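Local coordinates for precorrin-6Y C5,15-methyltransferase (Decarboxylating) (PDB 3E05), which catalyses S-adenosylmethionine-dependent methylation of precorrin-6Y at C5 and C15, with decarboxylation, in cobalamin biosynthesis, and is represented by its C-terminal domain, at the interface of chains A and B. Sequence-based numbering; all coordinates share one arbitrary frame. Chains: chain A/B, Precorrin-6Y C5,15-methyltransferase (Decarboxylating).

Contact 1: the interface of chains A and B. Residues chain A 9-10, 26-27, 30-31, 33-34; chain B 9, 27, 30-31, 33-35, 61.
Helix 26-35 of each chain packs against its two-fold mate, flanked by the N-terminal segments around A:Ile9 and B:Ile9. In the apolar centre A:Val31 and B:Val31 cross obliquely, A:Val31 CG2 lying 3.7 Å from B:Val31 CG2. The other branch, A:Val31 CG1, anti to the backbone N, rests 3.7 Å from CG of B:Glu27, so the valine touches the aliphatic stem of the glutamate. Beside them A:Ala30 CB sits 3.8 Å from B:Ser34 CB, small groups that let the helices come close. A:Ile9 and B:Ile9 meet tip to tip, their CD1 atoms 3.9 Å apart; each CG1 takes the crowded position between backbone N and carbonyl carbon, and A:Ile9 CG1 and CD1 lie along the B:Ser34 backbone.

The charged contact is a salt bridge of 2.6 Å from B:Lys35 NZ to A:Glu27 OE2. The ammonium stands above the carboxylate, 27° out of its plane. In A:Glu27 chi1 (-59°) puts CG against B:Lys35 CE and B:Val31 CG1, and the bend at chi2 (83°) brings the carboxylate to the ammonium. An alanine in place of A:Glu27 would lose this carboxylate and CG, and would probably leave B:Lys35 without its counter-charge and loosen the packing on B:Val31.

Waters serve the polar edges. One, 2.6 Å from the hydroxyl OG of B:Ser34, also meets A:Gln26 O; a second joins A:Ile9 O to B:Leu33 O, and a third A:Leu33 O to B:Ile9 O. A:Gln26 NE2 gives B:Ser34 OG only a weak hydrogen bond. The patch probably helps to hold two C-terminal methyltransferase domains together as a two-fold pair; the structure alone does not show that it forms in solution.

Contact 2: the interface of chains A and B. Residues chain A 6-10; chain B 37-40, 61.
Outside the Rossmann-like core of this S-adenosylmethionine-dependent methyltransferase domain, the N-terminal segment of chain A, kinked at A:Val8, lies across the 37-40 loop of chain B and the end of helix 53-61. Backbone groups set the register. A:Val8 N donates a hydrogen bond of 2.7 Å to B:Leu38 O; it is nearly straight, 168° at the hydrogen, and reaches the carbonyl almost along its C=O axis (172°), so the peptide groups meet head on.

From this bond the A:Val8 side chain branches over the same carbonyl and towards the helix end. Its CB lies 3.8 Å from B:Leu38 O, just beyond the amide that holds that oxygen. CG1, anti to the backbone N (chi1 179°), points to the leucine at the end of the helix and comes to 4.1 Å from B:Leu61 CD2, the two side chains crossing obliquely. CG2, anti to the carbonyl carbon and beside the backbone N, turns to the loop: it is 3.6 Å from B:Leu38 O. The same methyl packs 3.9 Å from B:Gln39 CA and also approaches the main-chain oxygen of B:Leu61. CG1 thus meets the B:Leu61 side chain, while CG2 sits between the loop backbone and the B:Leu61 carbonyl.

One residue earlier, the A:Pro7 ring lies against the backbone of the loop, its CB 3.7 Å from B:Arg37 CA. B:Arg37 has positive phi and psi, a left-handed backbone turn that leads into B:Leu38; CB of the arginine is near the proline ring, whereas the bent chain carries the guanidinium away from this contact. Towards the A:Ile9 end of the segment, the B:Leu38 amide N is 2.9 Å from a water, by which the loop is linked to the A:Ile9 carbonyl.

Contact 1: the interface of chains A and B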
# COMPACT_ATOMS: atom_id res chain seq x y z
N ILE A 9 1.97 -22.24 11.51
CA ILE A 9 1.19 -21.16 10.92
C ILE A 9 1.62 -21.08 9.48
O ILE A 9 2.73 -21.53 9.14
CB ILE A 9 1.38 -19.75 11.63
CG1 ILE A 9 2.80 -19.18 11.46
CG2 ILE A 9 0.93 -19.76 13.11
CD1 ILE A 9 3.01 -17.75 12.06
N GLY A 10 0.77 -20.52 8.64
CA GLY A 10 1.07 -20.37 7.23
C GLY A 10 0.53 -21.52 6.41
O GLY A 10 1.11 -21.90 5.38
N GLN A 26 -3.86 -15.86 4.43
CA GLN A 26 -2.65 -16.29 5.13
C GLN A 26 -1.78 -15.20 5.74
O GLN A 26 -1.38 -15.30 6.90
CB GLN A 26 -1.80 -17.10 4.15
CG GLN A 26 -0.61 -17.78 4.75
CD GLN A 26 0.39 -18.19 3.72
OE1 GLN A 26 0.05 -18.57 2.60
NE2 GLN A 26 1.66 -18.13 4.10
N GLU A 27 -1.44 -14.18 4.94
CA GLU A 27 -0.54 -13.14 5.38
C GLU A 27 -1.16 -12.29 6.50
O GLU A 27 -0.52 -12.08 7.53
CB GLU A 27 -0.08 -12.26 4.21
CG GLU A 27 0.64 -12.99 3.07
CD GLU A 27 -0.29 -13.66 2.05
OE1 GLU A 27 -1.52 -13.55 2.13
OE2 GLU A 27 0.25 -14.34 1.16
N ALA A 30 -1.46 -14.28 9.75
CA ALA A 30 -0.21 -14.23 10.49
C ALA A 30 -0.07 -12.92 11.29
O ALA A 30 0.28 -12.97 12.46
CB ALA A 30 0.96 -14.39 9.54
N VAL A 31 -0.35 -11.77 10.67
CA VAL A 31 -0.28 -10.50 11.40
C VAL A 31 -1.35 -10.45 12.50
O VAL A 31 -1.07 -10.00 13.62
CB VAL A 31 -0.40 -9.27 10.46
CG1 VAL A 31 -0.19 -7.96 11.25
CG2 VAL A 31 0.61 -9.37 9.36
N LEU A 33 -2.65 -13.00 14.18
CA LEU A 33 -2.14 -13.87 15.26
C LEU A 33 -1.11 -13.16 16.11
O LEU A 33 -1.16 -13.22 17.34
CB LEU A 33 -1.58 -15.17 14.67
CG LEU A 33 -2.67 -16.07 14.06
CD1 LEU A 33 -2.03 -17.17 13.16
CD2 LEU A 33 -3.61 -16.64 15.13
N SER A 34 -0.19 -12.46 15.43
CA SER A 34 0.86 -11.67 16.04
C SER A 34 0.26 -10.59 16.95
O SER A 34 0.67 -10.45 18.11
CB SER A 34 1.71 -11.07 14.94
OG SER A 34 2.77 -10.31 15.44
N ILE B 9 4.55 -15.27 19.21
CA ILE B 9 4.92 -14.35 18.13
C ILE B 9 4.24 -13.00 18.39
O ILE B 9 3.24 -12.91 19.12
CB ILE B 9 4.58 -14.89 16.69
CG1 ILE B 9 3.07 -14.97 16.45
CG2 ILE B 9 5.31 -16.23 16.39
CD1 ILE B 9 2.68 -15.24 15.01
N GLU B 27 5.06 -7.06 12.13
CA GLU B 27 4.07 -7.52 11.15
C GLU B 27 4.69 -8.36 10.04
O GLU B 27 4.23 -9.49 9.78
CB GLU B 27 3.31 -6.32 10.59
CG GLU B 27 2.56 -5.49 11.66
CD GLU B 27 3.43 -4.46 12.39
OE1 GLU B 27 4.64 -4.26 12.06
OE2 GLU B 27 2.89 -3.84 13.32
N ALA B 30 5.97 -11.74 11.27
CA ALA B 30 4.88 -12.73 11.32
C ALA B 30 4.62 -13.33 9.94
O ALA B 30 4.57 -14.55 9.80
CB ALA B 30 3.62 -12.11 11.88
N VAL B 31 4.49 -12.48 8.91
CA VAL B 31 4.29 -12.97 7.53
C VAL B 31 5.48 -13.84 7.07
O VAL B 31 5.29 -14.89 6.45
CB VAL B 31 4.10 -11.80 6.52
CG1 VAL B 31 3.77 -12.34 5.12
CG2 VAL B 31 2.98 -10.85 6.98
N LEU B 33 7.56 -15.66 8.97
CA LEU B 33 7.44 -16.94 9.69
C LEU B 33 6.36 -17.84 9.10
O LEU B 33 6.57 -19.03 8.94
CB LEU B 33 7.17 -16.68 11.17
CG LEU B 33 8.37 -16.07 11.91
CD1 LEU B 33 7.90 -15.46 13.19
CD2 LEU B 33 9.50 -17.08 12.11
N SER B 34 5.21 -17.25 8.75
CA SER B 34 4.16 -17.90 7.97
C SER B 34 4.69 -18.51 6.67
O SER B 34 4.47 -19.68 6.39
CB SER B 34 3.04 -16.90 7.65
OG SER B 34 1.80 -17.54 7.45
N LYS B 35 5.40 -17.69 5.89
CA LYS B 35 5.95 -18.12 4.60
C LYS B 35 7.01 -19.22 4.77
O LYS B 35 7.20 -20.07 3.89
CB LYS B 35 6.54 -16.92 3.84
CG LYS B 35 5.50 -15.87 3.33
CD LYS B 35 4.42 -16.46 2.42
CE LYS B 35 3.39 -15.38 2.05
NZ LYS B 35 2.37 -15.90 1.14
N LEU B 61 8.14 -21.11 17.91
CA LEU B 61 7.27 -21.94 17.06
C LEU B 61 7.82 -23.35 16.87
O LEU B 61 7.07 -24.27 16.52
CB LEU B 61 7.09 -21.31 15.68
CG LEU B 61 6.41 -19.94 15.52
CD1 LEU B 61 6.53 -19.45 14.08
CD2 LEU B 61 4.99 -20.01 15.91
O HOH W 1 -0.62 -17.48 8.49
O HOH W 2 5.31 -21.10 10.02
O HOH W 3 0.77 -14.16 19.16

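Contact 2: the interface of chains A and B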
# COMPACT_ATOMS: atom_id res chain seq x y z
N TYR A 6 1.02 -30.27 8.53
CA TYR A 6 0.74 -28.86 8.23
C TYR A 6 1.65 -27.97 9.06
O TYR A 6 1.97 -28.32 10.21
CB TYR A 6 -0.73 -28.53 8.51
CG TYR A 6 -1.62 -29.28 7.57
CD1 TYR A 6 -2.45 -30.32 8.01
CD2 TYR A 6 -1.59 -29.00 6.21
CE1 TYR A 6 -3.24 -31.02 7.11
CE2 TYR A 6 -2.36 -29.70 5.32
CZ TYR A 6 -3.17 -30.70 5.77
OH TYR A 6 -3.92 -31.36 4.83
N PRO A 7 2.06 -26.80 8.50
CA PRO A 7 2.89 -25.91 9.32
C PRO A 7 2.14 -25.40 10.55
O PRO A 7 0.90 -25.49 10.59
CB PRO A 7 3.22 -24.75 8.39
CG PRO A 7 2.17 -24.76 7.35
CD PRO A 7 1.83 -26.22 7.16
N VAL A 8 2.88 -24.90 11.53
CA VAL A 8 2.31 -24.34 12.74
C VAL A 8 1.43 -23.12 12.37
O VAL A 8 0.30 -23.00 12.82
CB VAL A 8 3.39 -24.00 13.81
CG1 VAL A 8 2.75 -23.39 15.06
CG2 VAL A 8 4.20 -25.25 14.22
N ILE A 9 1.97 -22.24 11.51
CA ILE A 9 1.19 -21.16 10.92
C ILE A 9 1.62 -21.08 9.48
O ILE A 9 2.73 -21.53 9.14
CB ILE A 9 1.38 -19.75 11.63
CG1 ILE A 9 2.80 -19.18 11.46
CG2 ILE A 9 0.93 -19.76 13.11
CD1 ILE A 9 3.01 -17.75 12.06
N GLY A 10 0.77 -20.52 8.64
CA GLY A 10 1.07 -20.37 7.23
C GLY A 10 0.53 -21.52 6.41
O GLY A 10 1.11 -21.90 5.38
N ARG B 37 6.78 -21.75 6.63
CA ARG B 37 6.06 -23.03 6.81
C ARG B 37 6.74 -23.91 7.88
O ARG B 37 7.18 -25.02 7.59
CB ARG B 37 5.95 -23.80 5.49
CG ARG B 37 5.00 -23.21 4.48
CD ARG B 37 5.19 -23.87 3.11
NE ARG B 37 5.21 -25.33 3.19
CZ ARG B 37 5.73 -26.12 2.25
NH1 ARG B 37 6.28 -25.61 1.15
NH2 ARG B 37 5.70 -27.44 2.43
N LEU B 38 6.86 -23.36 9.07
CA LEU B 38 7.57 -24.00 10.17
C LEU B 38 6.76 -25.12 10.82
O LEU B 38 5.54 -25.05 10.92
CB LEU B 38 7.97 -22.96 11.23
CG LEU B 38 8.89 -21.81 10.78
CD1 LEU B 38 9.27 -20.95 12.00
CD2 LEU B 38 10.14 -22.29 10.07
N GLN B 39 7.45 -26.16 11.24
CA GLN B 39 6.87 -27.17 12.11
C GLN B 39 7.97 -27.55 13.09
O GLN B 39 9.13 -27.29 12.82
CB GLN B 39 6.35 -28.38 11.32
CG GLN B 39 7.26 -28.87 10.21
CD GLN B 39 6.57 -29.88 9.30
OE1 GLN B 39 5.83 -29.52 8.38
NE2 GLN B 39 6.83 -31.16 9.55
N ASP B 40 7.61 -28.16 14.22
CA ASP B 40 8.60 -28.49 15.24
C ASP B 40 9.66 -29.49 14.72
O ASP B 40 9.43 -30.17 13.72
CB ASP B 40 7.91 -28.98 16.51
CG ASP B 40 8.72 -28.68 17.76
OD1 ASP B 40 9.82 -28.11 17.64
OD2 ASP B 40 8.24 -28.99 18.87
N LEU B 61 8.14 -21.11 17.91
CA LEU B 61 7.27 -21.94 17.06
C LEU B 61 7.82 -23.35 16.87
O LEU B 61 7.07 -24.27 16.52
CB LEU B 61 7.09 -21.31 15.68
CG LEU B 61 6.41 -19.94 15.52
CD1 LEU B 61 6.53 -19.45 14.08
CD2 LEU B 61 4.99 -20.01 15.91
O HOH W 4 5.31 -21.10 10.02

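The C-alpha centres of contact 1 and contact 2 lie about 10 Å apart, and the two share A:Ile9, A:Gly10 and B:Leu61. They form one continuous strip: the N-terminal segment of chain A crosses the loop of contact 2 and then runs into the helix packing of contact 1. One water belongs to both, tying A:Ile9 O to B:Leu33 O near the C-terminal end of helix 26-35 and to B:Leu38 N in the loop after it. The two-fold axis repeats the strip with chains exchanged, so each subunit lends its N-terminal segment to the other, probably stabilising a pair within the deposited four-chain assembly.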